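Local coordinates for protein probable fimbrial chaperone YadV (Escherichia coli K-12, PDB 5GHU) that probably acts as a periplasmic chaperone for the folding and assembly of fimbrial subunits, and could contribute to adhesion to surfaces, at residues L138-S143 with L151-P156; Y159-S164 with F206-D211; G166-S171 with N200-H205; K173-D178 with M190-L195. One frame throughout, in Å; residues are numbered along the deposited sequence.

How the contacts relate
All four contacts lie in the C-terminal immunoglobulin-like domain. Contacts 2 and 3 hold the same two strands, 163-170 and 203-209, near opposite ends: contact 2 faces the N-terminal domain and relies on aromatic and aliphatic groups, whereas contact 3 carries charged and water-linked side chains on its outer face. Contact 1, a hairpin of the other sheet, sends Trp-140 and Val-153 into the core but keeps its cation-pi pair on the outside. Contact 4 joins the edges of both sheets through an asparagine-centred polar network. In the interior, Trp-142 of contact 1 packs on Leu-168 of contact 3 and Leu-195 of contact 4, while Trp-140 meets Phe-206 of contact 2.

Contact 1 (L138-S143 with L151-P156); sequences LKWFWS and LRVTNP
Lys-139 and Phe-141 pair with Thr-154 and Arg-152 in an antiparallel beta hairpin, strands 139-143 and 150-155, which belongs to one sheet of the immunoglobulin-like C-terminal domain. Both of these hydrogen-bonded pairs are closed by two backbone bonds, and the strand axes run at 152°. Between them lies the non-hydrogen-bonded pair Trp-140 and Val-153, whose side chains enter the core: Val-153 CG1 sits over the indole six-membered ring, 3.9 Å from its centroid, and CG2 comes to 3.5 Å from Trp-140 CE3. On the other face the Arg-152 chain turns at CD (chi2 -94°) and again at NE, and its guanidinium lies flat on the Phe-141 ring, planes 15° apart and centres 3.8 Å apart, a stacked cation-pi contact. An alanine in place of Arg-152 would probably leave this ring face without its cationic lid and Thr-154 OG1 with one donor fewer. Thr-154 OG1, also bonded to Asp-187, accepts a hydrogen bond from Arg-152 NH1 at 2.8 Å, nearly in the guanidinium plane.

Contact 2 (Y159-S164 with F206-D211); sequences YYVSFS and FYAIND
Phe-163 and Ala-208 bring their backbones close, CA to CA 4.0 Å, in a non-hydrogen-bonded antiparallel pair whose side chains diverge. From there the phenylalanine can be followed outward. Phe-163 CB lies 3.6 Å from Tyr-207 O. CG stands anti to the carbonyl carbon (chi1 -56°), beside the backbone N, and beyond it one edge of the ring faces Phe-206; Phe-163 CD2 passes 4.1 Å from Ala-208 CB, and Phe-163 CE2 comes to 3.7 Å from Phe-206 CD1. The edge of Phe-163 thus meets the face of Phe-206 in an offset edge-to-face pair, centroids 5.5 Å apart and planes at 84°, while Val-161 CG1 lies over one face of the Phe-163 ring, toward its rim. CE1 packs on Met-190 and CZ on Leu-138. A serine in place of Phe-163 would probably open a gap beside the face of Phe-206 and take from Leu-138 its contact with the ring's CZ. This is where strands 163-170 and 203-209 of the immunoglobulin-like C-terminal domain reach the side turned to the N-terminal domain: Ser-162 and Ile-209 touch Arg-9 there, and Asp-211 forms a salt bridge with Arg-123. Two backbone bonds flank the Phe-163/Ala-208 bridge. Ser-164 N gives to Tyr-207 O at 2.8 Å, and Ile-209 N gives to Ser-162 O at 2.8 Å. A water accepts from Ser-162 N and donates to Ile-209 O.

Contact 3 (G166-S171 with N200-H205); sequences GDLEAS and NSAKVH
Leu-168 overlaps Ala-202 on the inner face of the sheet, its CD2 3.9 Å from Ala-202 CB. Leu-168 lies on strand 163-170 and Ala-202 just ahead of its antiparallel neighbour, strand 203-209, in the four-stranded sheet of the immunoglobulin-like C-terminal domain, and Trp-142 of the opposing sheet packs on both. Asp-167 with His-205 and Glu-169 with Lys-203 are hydrogen-bonded pairs, each joined by two backbone bonds, and their side chains stand on the outer face. The Asp-167 carboxylate and His-205 ring lie side by side, planes 15° apart, and a single water joins them, 2.8 Å from Asp-167 OD2 and 2.8 Å from His-205 ND1 in the plane of the ring. His-205 NE2 is bonded to Glu-217. Glu-169 OE2 forms a salt bridge with Arg-174, which leaves OE1 for the lysine. The Lys-203 chain bends at its outer two torsions, and NZ forms a salt bridge with Glu-169 OE1, its hydrogen bond weak at 3.3 Å; a water donates to Glu-169 OE1 at 2.6 Å.

Contact 4 (K173-D178 with M190-L195); sequences KRYPID and MKVNGL
The ring of Tyr-175 has Leu-195 CB over one face, 4.0 Å from the centroid and displaced toward the rim, in a CH-pi contact. Backbone oxygens line its edge: Asn-193 O lies in the ring plane, and Gly-194 O comes to 3.3 Å from Tyr-175 CE2. The second flat group, the Asn-193 amide, works through ND2, whose two bonds both lie close to the amide plane. One reaches Asp-178 OD1 at 2.6 Å, coming from above a carboxylate plane turned 58° from the amide; the other reaches Pro-176 O at 3.1 Å from above the carbonyl plane. Pro-176 O also accepts the backbone Asn-193 N at 2.9 Å, a gripping of one oxygen by main chain and side chain of a single residue. Asn-193 CG stands anti to its carbonyl carbon (chi1 -65°), beside the backbone N that bonds the same oxygen. Asp-178 N gives to Lys-191 O, and Ile-177 CG2 rests 3.7 Å from Met-190 CB. Gly-194, at positive phi, occupies the type II turn from Val-192 to Leu-195. Strand 173-176 edges one sheet and strand 186-191 the other, and the single bridge of Ile-177 with Val-192, just past these ranges, closes a side of the immunoglobulin-like beta sandwich.

Contact 1 (L138-S143 with L151-P156)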
loop_
_atom_site.group_PDB
_atom_site.type_symbol
_atom_site.label_atom_id
_atom_site.label_comp_id
_atom_site.label_asym_id
_atom_site.label_seq_id
_atom_site.Cartn_x
_atom_site.Cartn_y
_atom_site.Cartn_z
ATOM N N LEU A 138 -9.306 7.886 -11.686
ATOM C CA LEU A 138 -10.455 7.493 -10.813
ATOM C C LEU A 138 -11.663 8.362 -11.068
ATOM O O LEU A 138 -11.552 9.605 -11.284
ATOM C CB LEU A 138 -10.091 7.573 -9.324
ATOM C CG LEU A 138 -8.867 6.723 -8.913
ATOM C CD1 LEU A 138 -8.570 6.931 -7.385
ATOM C CD2 LEU A 138 -9.148 5.206 -9.209
ATOM N N LYS A 139 -12.836 7.711 -11.045
ATOM C CA LYS A 139 -14.092 8.460 -11.129
ATOM C C LYS A 139 -14.793 8.429 -9.788
ATOM O O LYS A 139 -14.919 7.382 -9.147
ATOM C CB LYS A 139 -15.009 7.856 -12.210
ATOM C CG LYS A 139 -14.325 7.792 -13.576
ATOM C CD LYS A 139 -13.963 9.191 -13.981
ATOM C CE LYS A 139 -13.474 9.266 -15.418
ATOM N NZ LYS A 139 -12.630 10.494 -15.645
ATOM N N TRP A 140 -15.286 9.594 -9.392
ATOM C CA TRP A 140 -15.914 9.752 -8.088
ATOM C C TRP A 140 -17.375 10.097 -8.173
ATOM O O TRP A 140 -17.803 10.902 -9.011
ATOM C CB TRP A 140 -15.213 10.911 -7.337
ATOM C CG TRP A 140 -13.725 10.717 -7.150
ATOM C CD1 TRP A 140 -12.719 10.873 -8.113
ATOM C CD2 TRP A 140 -13.059 10.329 -5.943
ATOM N NE1 TRP A 140 -11.512 10.602 -7.540
ATOM C CE2 TRP A 140 -11.670 10.277 -6.225
ATOM C CE3 TRP A 140 -13.514 10.067 -4.621
ATOM C CZ2 TRP A 140 -10.739 9.900 -5.287
ATOM C CZ3 TRP A 140 -12.561 9.702 -3.654
ATOM C CH2 TRP A 140 -11.190 9.646 -3.980
ATOM N N PHE A 141 -18.171 9.470 -7.301
ATOM C CA PHE A 141 -19.632 9.643 -7.255
ATOM C C PHE A 141 -20.153 9.698 -5.847
ATOM O O PHE A 141 -19.605 9.038 -4.952
ATOM C CB PHE A 141 -20.339 8.427 -7.936
ATOM C CG PHE A 141 -19.859 8.181 -9.324
ATOM C CD1 PHE A 141 -18.711 7.424 -9.560
ATOM C CD2 PHE A 141 -20.509 8.776 -10.382
ATOM C CE1 PHE A 141 -18.269 7.223 -10.823
ATOM C CE2 PHE A 141 -20.103 8.525 -11.667
ATOM C CZ PHE A 141 -18.969 7.766 -11.885
ATOM N N TRP A 142 -21.238 10.470 -5.644
ATOM C CA TRP A 142 -21.928 10.406 -4.386
ATOM C C TRP A 142 -22.507 9.026 -4.291
ATOM O O TRP A 142 -23.010 8.486 -5.293
ATOM C CB TRP A 142 -23.077 11.416 -4.288
ATOM C CG TRP A 142 -22.658 12.796 -4.008
ATOM C CD1 TRP A 142 -22.703 13.870 -4.860
ATOM C CD2 TRP A 142 -22.137 13.285 -2.768
ATOM N NE1 TRP A 142 -22.233 14.995 -4.224
ATOM C CE2 TRP A 142 -21.875 14.666 -2.941
ATOM C CE3 TRP A 142 -21.838 12.679 -1.545
ATOM C CZ2 TRP A 142 -21.374 15.473 -1.910
ATOM C CZ3 TRP A 142 -21.326 13.484 -0.516
ATOM C CH2 TRP A 142 -21.089 14.858 -0.716
ATOM N N SER A 143 -22.474 8.485 -3.082
ATOM C CA SER A 143 -23.031 7.188 -2.770
ATOM C C SER A 143 -24.061 7.479 -1.677
ATOM O O SER A 143 -23.738 8.143 -0.688
ATOM C CB SER A 143 -21.964 6.246 -2.270
ATOM O OG SER A 143 -22.449 4.968 -1.974
ATOM N N LEU A 151 -18.749 8.151 -0.721
ATOM C CA LEU A 151 -18.423 8.291 -2.125
ATOM C C LEU A 151 -18.211 6.913 -2.686
ATOM O O LEU A 151 -17.598 6.070 -2.037
ATOM C CB LEU A 151 -17.162 9.083 -2.335
ATOM C CG LEU A 151 -17.311 10.466 -1.716
ATOM C CD1 LEU A 151 -15.963 11.133 -1.682
ATOM C CD2 LEU A 151 -18.215 11.249 -2.617
ATOM N N ARG A 152 -18.693 6.716 -3.903
ATOM C CA ARG A 152 -18.313 5.507 -4.647
ATOM C C ARG A 152 -17.231 5.896 -5.647
ATOM O O ARG A 152 -17.362 6.902 -6.373
ATOM C CB ARG A 152 -19.520 4.907 -5.344
ATOM C CG ARG A 152 -19.210 3.638 -6.186
ATOM C CD ARG A 152 -18.932 3.914 -7.669
ATOM N NE ARG A 152 -20.151 4.371 -8.348
ATOM C CZ ARG A 152 -20.274 4.447 -9.686
ATOM N NH1 ARG A 152 -19.265 4.074 -10.492
ATOM N NH2 ARG A 152 -21.437 4.862 -10.217
ATOM N N VAL A 153 -16.161 5.134 -5.661
ATOM C CA VAL A 153 -14.985 5.478 -6.444
ATOM C C VAL A 153 -14.717 4.298 -7.388
ATOM O O VAL A 153 -14.781 3.144 -6.959
ATOM C CB VAL A 153 -13.764 5.716 -5.558
ATOM C CG1 VAL A 153 -12.576 6.345 -6.376
ATOM C CG2 VAL A 153 -14.131 6.679 -4.404
ATOM N N THR A 154 -14.469 4.610 -8.658
ATOM C CA THR A 154 -14.268 3.556 -9.678
ATOM C C THR A 154 -12.887 3.721 -10.265
ATOM O O THR A 154 -12.540 4.814 -10.702
ATOM C CB THR A 154 -15.312 3.690 -10.748
ATOM O OG1 THR A 154 -16.590 3.329 -10.189
ATOM C CG2 THR A 154 -15.062 2.737 -11.914
ATOM N N ASN A 155 -12.139 2.621 -10.291
ATOM C CA ASN A 155 -10.767 2.593 -10.854
ATOM C C ASN A 155 -10.779 1.843 -12.167
ATOM O O ASN A 155 -10.928 0.624 -12.141
ATOM C CB ASN A 155 -9.866 1.888 -9.858
ATOM C CG ASN A 155 -8.402 1.830 -10.324
ATOM O OD1 ASN A 155 -8.046 2.277 -11.394
ATOM N ND2 ASN A 155 -7.572 1.315 -9.433
ATOM N N PRO A 156 -10.661 2.542 -13.268
ATOM C CA PRO A 156 -10.709 1.907 -14.605
ATOM C C PRO A 156 -9.344 1.404 -15.085
ATOM O O PRO A 156 -9.256 0.964 -16.257
ATOM C CB PRO A 156 -11.193 3.044 -15.513
ATOM C CG PRO A 156 -10.518 4.275 -14.887
ATOM C CD PRO A 156 -10.536 4.037 -13.355
#

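Contact 2 (Y159-S164 with F206-D211)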
loop_
_atom_site.group_PDB
_atom_site.type_symbol
_atom_site.label_atom_id
_atom_site.label_comp_id
_atom_site.label_asym_id
_atom_site.label_seq_id
_atom_site.Cartn_x
_atom_site.Cartn_y
_atom_site.Cartn_z
ATOM N N TYR A 159 -3.880 -0.557 -12.269
ATOM C CA TYR A 159 -3.039 -0.244 -11.125
ATOM C C TYR A 159 -3.841 -0.009 -9.856
ATOM O O TYR A 159 -4.950 0.551 -9.908
ATOM C CB TYR A 159 -2.222 1.047 -11.384
ATOM C CG TYR A 159 -1.378 0.976 -12.628
ATOM C CD1 TYR A 159 -0.208 0.215 -12.607
ATOM C CD2 TYR A 159 -1.743 1.664 -13.794
ATOM C CE1 TYR A 159 0.616 0.152 -13.757
ATOM C CE2 TYR A 159 -0.895 1.635 -14.956
ATOM C CZ TYR A 159 0.266 0.869 -14.891
ATOM O OH TYR A 159 1.126 0.735 -15.990
ATOM N N TYR A 160 -3.291 -0.449 -8.741
ATOM C CA TYR A 160 -3.824 0.033 -7.462
ATOM C C TYR A 160 -3.649 1.532 -7.362
ATOM O O TYR A 160 -2.640 2.114 -7.844
ATOM C CB TYR A 160 -3.100 -0.615 -6.250
ATOM C CG TYR A 160 -3.432 -2.055 -6.090
ATOM C CD1 TYR A 160 -2.806 -3.043 -6.845
ATOM C CD2 TYR A 160 -4.449 -2.420 -5.255
ATOM C CE1 TYR A 160 -3.163 -4.378 -6.709
ATOM C CE2 TYR A 160 -4.819 -3.804 -5.124
ATOM C CZ TYR A 160 -4.141 -4.737 -5.862
ATOM O OH TYR A 160 -4.532 -6.065 -5.746
ATOM N N VAL A 161 -4.602 2.147 -6.648
ATOM C CA VAL A 161 -4.388 3.516 -6.144
ATOM C C VAL A 161 -4.476 3.503 -4.634
ATOM O O VAL A 161 -5.411 2.947 -4.047
ATOM C CB VAL A 161 -5.397 4.541 -6.712
ATOM C CG1 VAL A 161 -5.176 5.941 -6.057
ATOM C CG2 VAL A 161 -5.221 4.676 -8.245
ATOM N N SER A 162 -3.449 4.117 -3.999
ATOM C CA SER A 162 -3.336 4.182 -2.526
ATOM C C SER A 162 -3.327 5.653 -2.133
ATOM O O SER A 162 -2.794 6.470 -2.887
ATOM C CB SER A 162 -2.013 3.564 -2.059
ATOM O OG SER A 162 -1.942 2.149 -2.383
ATOM N N PHE A 163 -3.875 5.966 -0.964
ATOM C CA PHE A 163 -3.935 7.380 -0.539
ATOM C C PHE A 163 -3.308 7.614 0.820
ATOM O O PHE A 163 -3.393 6.766 1.729
ATOM C CB PHE A 163 -5.409 7.847 -0.406
ATOM C CG PHE A 163 -6.248 7.662 -1.659
ATOM C CD1 PHE A 163 -6.925 6.475 -1.864
ATOM C CD2 PHE A 163 -6.311 8.651 -2.614
ATOM C CE1 PHE A 163 -7.711 6.279 -3.044
ATOM C CE2 PHE A 163 -7.123 8.529 -3.760
ATOM C CZ PHE A 163 -7.840 7.320 -3.972
ATOM N N SER A 164 -2.780 8.822 1.007
ATOM C CA SER A 164 -2.404 9.206 2.369
ATOM C C SER A 164 -3.541 9.968 3.028
ATOM O O SER A 164 -3.718 9.847 4.229
ATOM C CB SER A 164 -1.123 10.023 2.327
ATOM O OG SER A 164 -1.298 11.208 1.548
ATOM N N PHE A 206 -7.408 15.019 -2.911
ATOM C CA PHE A 206 -6.729 13.892 -2.279
ATOM C C PHE A 206 -5.244 13.949 -2.556
ATOM O O PHE A 206 -4.759 14.683 -3.444
ATOM C CB PHE A 206 -7.339 12.537 -2.775
ATOM C CG PHE A 206 -7.253 12.336 -4.271
ATOM C CD1 PHE A 206 -6.018 11.926 -4.845
ATOM C CD2 PHE A 206 -8.353 12.571 -5.097
ATOM C CE1 PHE A 206 -5.928 11.773 -6.205
ATOM C CE2 PHE A 206 -8.258 12.373 -6.486
ATOM C CZ PHE A 206 -7.028 11.968 -7.009
ATOM N N TYR A 207 -4.527 13.176 -1.750
ATOM C CA TYR A 207 -3.128 12.857 -2.026
ATOM C C TYR A 207 -2.997 11.360 -2.110
ATOM O O TYR A 207 -3.167 10.632 -1.123
ATOM C CB TYR A 207 -2.226 13.392 -0.921
ATOM C CG TYR A 207 -2.257 14.929 -0.828
ATOM C CD1 TYR A 207 -1.481 15.700 -1.682
ATOM C CD2 TYR A 207 -3.064 15.558 0.090
ATOM C CE1 TYR A 207 -1.467 17.098 -1.596
ATOM C CE2 TYR A 207 -3.059 16.940 0.175
ATOM C CZ TYR A 207 -2.270 17.690 -0.689
ATOM O OH TYR A 207 -2.249 19.108 -0.608
ATOM N N ALA A 208 -2.766 10.895 -3.329
ATOM C CA ALA A 208 -2.427 9.487 -3.521
ATOM C C ALA A 208 -0.936 9.287 -3.346
ATOM O O ALA A 208 -0.197 10.229 -3.066
ATOM C CB ALA A 208 -2.897 9.045 -4.923
ATOM N N ILE A 209 -0.487 8.026 -3.461
ATOM C CA ILE A 209 0.914 7.710 -3.139
ATOM C C ILE A 209 1.566 7.072 -4.341
ATOM O O ILE A 209 1.022 6.149 -4.925
ATOM C CB ILE A 209 1.011 6.726 -1.948
ATOM C CG1 ILE A 209 0.258 7.364 -0.772
ATOM C CG2 ILE A 209 2.517 6.511 -1.596
ATOM C CD1 ILE A 209 0.049 6.364 0.374
ATOM N N ASN A 210 2.711 7.625 -4.740
ATOM C CA ASN A 210 3.386 7.063 -5.893
ATOM C C ASN A 210 4.333 5.919 -5.533
ATOM O O ASN A 210 4.407 5.458 -4.390
ATOM C CB ASN A 210 4.097 8.166 -6.701
ATOM C CG ASN A 210 5.328 8.712 -5.990
ATOM O OD1 ASN A 210 5.939 8.046 -5.193
ATOM N ND2 ASN A 210 5.662 9.995 -6.265
ATOM N N ASP A 211 5.010 5.369 -6.546
ATOM C CA ASP A 211 5.842 4.173 -6.313
ATOM C C ASP A 211 6.943 4.362 -5.292
ATOM O O ASP A 211 7.494 3.378 -4.746
ATOM C CB ASP A 211 6.543 3.720 -7.601
ATOM C CG ASP A 211 5.610 3.068 -8.625
ATOM O OD1 ASP A 211 4.481 2.664 -8.271
ATOM O OD2 ASP A 211 6.068 2.880 -9.784
HETATM O O HOH W 1 -1.309 5.079 -5.783
HETATM O O HOH W 2 0.544 11.049 -0.473
#

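Contact 3 (G166-S171 with N200-H205)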
loop_
_atom_site.group_PDB
_atom_site.type_symbol
_atom_site.label_atom_id
_atom_site.label_comp_id
_atom_site.label_asym_id
_atom_site.label_seq_id
_atom_site.Cartn_x
_atom_site.Cartn_y
_atom_site.Cartn_z
ATOM N N GLY A 166 -7.532 12.495 2.081
ATOM C CA GLY A 166 -8.403 13.093 1.100
ATOM C C GLY A 166 -9.546 13.729 1.844
ATOM O O GLY A 166 -9.785 13.439 3.018
ATOM N N ASP A 167 -10.246 14.625 1.174
ATOM C CA ASP A 167 -11.417 15.255 1.794
ATOM C C ASP A 167 -12.406 15.707 0.726
ATOM O O ASP A 167 -12.091 15.828 -0.485
ATOM C CB ASP A 167 -10.958 16.467 2.657
ATOM C CG ASP A 167 -10.038 17.446 1.880
ATOM O OD1 ASP A 167 -10.579 18.259 1.126
ATOM O OD2 ASP A 167 -8.835 17.380 2.089
ATOM N N LEU A 168 -13.611 15.974 1.182
ATOM C CA LEU A 168 -14.663 16.544 0.370
ATOM C C LEU A 168 -14.922 17.957 0.870
ATOM O O LEU A 168 -14.929 18.162 2.067
ATOM C CB LEU A 168 -15.911 15.680 0.521
ATOM C CG LEU A 168 -17.032 16.151 -0.385
ATOM C CD1 LEU A 168 -17.767 14.904 -0.860
ATOM C CD2 LEU A 168 -17.938 17.047 0.456
ATOM N N GLU A 169 -15.059 18.903 -0.050
ATOM C CA GLU A 169 -15.323 20.298 0.326
ATOM C C GLU A 169 -16.595 20.779 -0.314
ATOM O O GLU A 169 -16.854 20.523 -1.478
ATOM C CB GLU A 169 -14.168 21.180 -0.135
ATOM C CG GLU A 169 -13.686 22.205 0.837
ATOM C CD GLU A 169 -12.223 22.480 0.569
ATOM O OE1 GLU A 169 -11.830 22.445 -0.615
ATOM O OE2 GLU A 169 -11.467 22.655 1.519
ATOM N N ALA A 170 -17.367 21.525 0.452
ATOM C CA ALA A 170 -18.567 22.147 -0.080
ATOM C C ALA A 170 -18.903 23.375 0.738
ATOM O O ALA A 170 -18.972 23.280 1.951
ATOM C CB ALA A 170 -19.745 21.170 -0.048
ATOM N N SER A 171 -19.124 24.499 0.059
ATOM C CA SER A 171 -19.521 25.732 0.725
ATOM C C SER A 171 -18.528 26.084 1.837
ATOM O O SER A 171 -18.961 26.551 2.908
ATOM C CB SER A 171 -20.931 25.621 1.326
ATOM O OG SER A 171 -21.914 25.239 0.363
ATOM N N ASN A 200 -24.241 20.360 -2.128
ATOM C CA ASN A 200 -24.188 21.003 -3.430
ATOM C C ASN A 200 -22.786 21.442 -3.835
ATOM O O ASN A 200 -22.026 21.992 -3.023
ATOM C CB ASN A 200 -25.106 22.226 -3.453
ATOM C CG ASN A 200 -26.544 21.878 -3.164
ATOM O OD1 ASN A 200 -27.001 20.778 -3.475
ATOM N ND2 ASN A 200 -27.270 22.813 -2.564
ATOM N N SER A 201 -22.471 21.217 -5.105
ATOM C CA SER A 201 -21.228 21.657 -5.726
ATOM C C SER A 201 -20.006 21.214 -4.944
ATOM O O SER A 201 -19.114 22.007 -4.680
ATOM C CB SER A 201 -21.221 23.169 -5.888
ATOM O OG SER A 201 -22.315 23.562 -6.700
ATOM N N ALA A 202 -19.965 19.941 -4.586
ATOM C CA ALA A 202 -18.868 19.451 -3.763
ATOM C C ALA A 202 -17.676 19.105 -4.629
ATOM O O ALA A 202 -17.822 18.736 -5.819
ATOM C CB ALA A 202 -19.288 18.258 -2.994
ATOM N N LYS A 203 -16.510 19.201 -4.026
ATOM C CA LYS A 203 -15.277 18.801 -4.724
ATOM C C LYS A 203 -14.501 17.836 -3.855
ATOM O O LYS A 203 -14.411 18.011 -2.638
ATOM C CB LYS A 203 -14.388 20.020 -5.032
ATOM C CG LYS A 203 -15.110 21.232 -5.548
ATOM C CD LYS A 203 -14.133 22.382 -5.825
ATOM C CE LYS A 203 -13.997 23.364 -4.639
ATOM N NZ LYS A 203 -12.849 23.092 -3.718
ATOM N N VAL A 204 -13.835 16.873 -4.509
ATOM C CA VAL A 204 -12.937 15.968 -3.815
ATOM C C VAL A 204 -11.512 16.419 -4.015
ATOM O O VAL A 204 -11.155 16.882 -5.106
ATOM C CB VAL A 204 -13.115 14.511 -4.349
ATOM C CG1 VAL A 204 -12.051 13.566 -3.800
ATOM C CG2 VAL A 204 -14.485 14.053 -3.949
ATOM N N HIS A 205 -10.717 16.371 -2.945
ATOM C CA HIS A 205 -9.286 16.614 -3.081
ATOM C C HIS A 205 -8.574 15.430 -2.404
ATOM O O HIS A 205 -9.054 14.925 -1.391
ATOM C CB HIS A 205 -8.912 17.967 -2.431
ATOM C CG HIS A 205 -7.465 18.332 -2.610
ATOM N ND1 HIS A 205 -6.476 17.873 -1.773
ATOM C CD2 HIS A 205 -6.846 19.046 -3.576
ATOM C CE1 HIS A 205 -5.310 18.351 -2.175
ATOM N NE2 HIS A 205 -5.504 19.039 -3.291
HETATM O O HOH W 3 -6.806 16.216 0.484
HETATM O O HOH W 4 -11.916 18.969 -1.194
HETATM O O HOH W 5 -10.951 21.057 -2.596
HETATM O O HOH W 6 -19.667 24.139 -2.550
HETATM O O HOH W 7 -22.969 23.128 -0.309
#

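Contact 4 (K173-D178 with M190-L195)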
loop_
_atom_site.group_PDB
_atom_site.type_symbol
_atom_site.label_atom_id
_atom_site.label_comp_id
_atom_site.label_asym_id
_atom_site.label_seq_id
_atom_site.Cartn_x
_atom_site.Cartn_y
_atom_site.Cartn_z
ATOM N N LYS A 173 -16.720 24.216 3.747
ATOM C CA LYS A 173 -16.555 23.284 4.832
ATOM C C LYS A 173 -15.841 22.078 4.270
ATOM O O LYS A 173 -16.095 21.663 3.124
ATOM C CB LYS A 173 -17.901 22.879 5.441
ATOM C CG LYS A 173 -18.522 24.032 6.271
ATOM C CD LYS A 173 -19.893 23.636 6.790
ATOM C CE LYS A 173 -19.845 23.145 8.238
ATOM N NZ LYS A 173 -19.175 21.813 8.388
ATOM N N ARG A 174 -14.926 21.526 5.046
ATOM C CA ARG A 174 -14.146 20.374 4.586
ATOM C C ARG A 174 -14.433 19.150 5.443
ATOM O O ARG A 174 -14.551 19.272 6.685
ATOM C CB ARG A 174 -12.647 20.744 4.648
ATOM C CG ARG A 174 -11.715 19.673 4.242
ATOM C CD ARG A 174 -10.276 20.275 4.190
ATOM N NE ARG A 174 -10.135 21.372 3.239
ATOM C CZ ARG A 174 -8.999 22.101 3.109
ATOM N NH1 ARG A 174 -7.942 21.852 3.847
ATOM N NH2 ARG A 174 -8.925 23.093 2.245
ATOM N N TYR A 175 -14.605 17.989 4.779
ATOM C CA TYR A 175 -14.968 16.760 5.446
ATOM C C TYR A 175 -13.982 15.689 5.044
ATOM O O TYR A 175 -13.928 15.294 3.898
ATOM C CB TYR A 175 -16.380 16.332 5.046
ATOM C CG TYR A 175 -17.435 17.412 5.248
ATOM C CD1 TYR A 175 -17.691 18.348 4.244
ATOM C CD2 TYR A 175 -18.150 17.498 6.423
ATOM C CE1 TYR A 175 -18.648 19.339 4.417
ATOM C CE2 TYR A 175 -19.103 18.475 6.602
ATOM C CZ TYR A 175 -19.368 19.386 5.573
ATOM O OH TYR A 175 -20.338 20.377 5.724
ATOM N N PRO A 176 -13.200 15.213 5.990
ATOM C CA PRO A 176 -12.217 14.186 5.656
ATOM C C PRO A 176 -12.887 12.951 5.110
ATOM O O PRO A 176 -13.940 12.567 5.618
ATOM C CB PRO A 176 -11.565 13.856 6.969
ATOM C CG PRO A 176 -11.712 15.139 7.773
ATOM C CD PRO A 176 -13.038 15.712 7.365
ATOM N N ILE A 177 -12.246 12.353 4.109
ATOM C CA ILE A 177 -12.666 11.062 3.584
ATOM C C ILE A 177 -11.863 9.946 4.261
ATOM O O ILE A 177 -10.654 10.060 4.375
ATOM C CB ILE A 177 -12.419 11.029 2.085
ATOM C CG1 ILE A 177 -13.297 12.105 1.411
ATOM C CG2 ILE A 177 -12.732 9.594 1.537
ATOM C CD1 ILE A 177 -12.929 12.414 -0.040
ATOM N N ASP A 178 -12.524 8.865 4.676
ATOM C CA ASP A 178 -11.829 7.659 5.135
ATOM C C ASP A 178 -11.285 6.933 3.910
ATOM O O ASP A 178 -11.885 5.953 3.423
ATOM C CB ASP A 178 -12.768 6.722 5.921
ATOM C CG ASP A 178 -13.168 7.278 7.272
ATOM O OD1 ASP A 178 -12.554 8.248 7.773
ATOM O OD2 ASP A 178 -14.108 6.693 7.859
ATOM N N MET A 190 -16.100 4.951 0.062
ATOM C CA MET A 190 -15.274 5.551 1.100
ATOM C C MET A 190 -16.169 6.506 1.837
ATOM O O MET A 190 -16.901 7.305 1.215
ATOM C CB MET A 190 -14.052 6.271 0.485
ATOM C CG MET A 190 -13.153 5.334 -0.311
ATOM S SD MET A 190 -11.820 6.324 -1.042
ATOM C CE MET A 190 -11.360 5.257 -2.403
ATOM N N LYS A 191 -16.147 6.388 3.167
ATOM C CA LYS A 191 -16.976 7.197 4.053
ATOM C C LYS A 191 -16.517 8.673 4.071
ATOM O O LYS A 191 -15.325 8.968 3.961
ATOM C CB LYS A 191 -16.933 6.627 5.476
ATOM C CG LYS A 191 -17.734 5.334 5.625
ATOM C CD LYS A 191 -17.894 4.914 7.100
ATOM C CE LYS A 191 -18.358 6.098 7.962
ATOM N NZ LYS A 191 -18.825 5.728 9.346
ATOM N N VAL A 192 -17.481 9.587 4.183
ATOM C CA VAL A 192 -17.174 11.028 4.362
ATOM C C VAL A 192 -17.554 11.382 5.790
ATOM O O VAL A 192 -18.711 11.236 6.194
ATOM C CB VAL A 192 -17.929 11.938 3.362
ATOM C CG1 VAL A 192 -17.573 13.435 3.595
ATOM C CG2 VAL A 192 -17.583 11.552 1.912
ATOM N N ASN A 193 -16.572 11.812 6.562
ATOM C CA ASN A 193 -16.794 12.093 7.981
ATOM C C ASN A 193 -17.461 13.422 8.243
ATOM O O ASN A 193 -17.026 14.453 7.756
ATOM C CB ASN A 193 -15.483 12.043 8.741
ATOM C CG ASN A 193 -14.883 10.675 8.754
ATOM O OD1 ASN A 193 -15.186 9.857 9.621
ATOM N ND2 ASN A 193 -14.049 10.404 7.786
ATOM N N GLY A 194 -18.522 13.387 9.034
ATOM C CA GLY A 194 -19.085 14.617 9.569
ATOM C C GLY A 194 -20.061 15.283 8.634
ATOM O O GLY A 194 -20.410 16.437 8.821
ATOM N N LEU A 195 -20.494 14.554 7.626
ATOM C CA LEU A 195 -21.414 15.073 6.629
ATOM C C LEU A 195 -22.640 14.178 6.526
ATOM O O LEU A 195 -22.520 12.972 6.255
ATOM C CB LEU A 195 -20.736 15.162 5.265
ATOM C CG LEU A 195 -21.654 15.640 4.143
ATOM C CD1 LEU A 195 -22.176 17.043 4.412
ATOM C CD2 LEU A 195 -20.899 15.591 2.815
HETATM O O HOH W 8 -14.192 4.474 4.021
#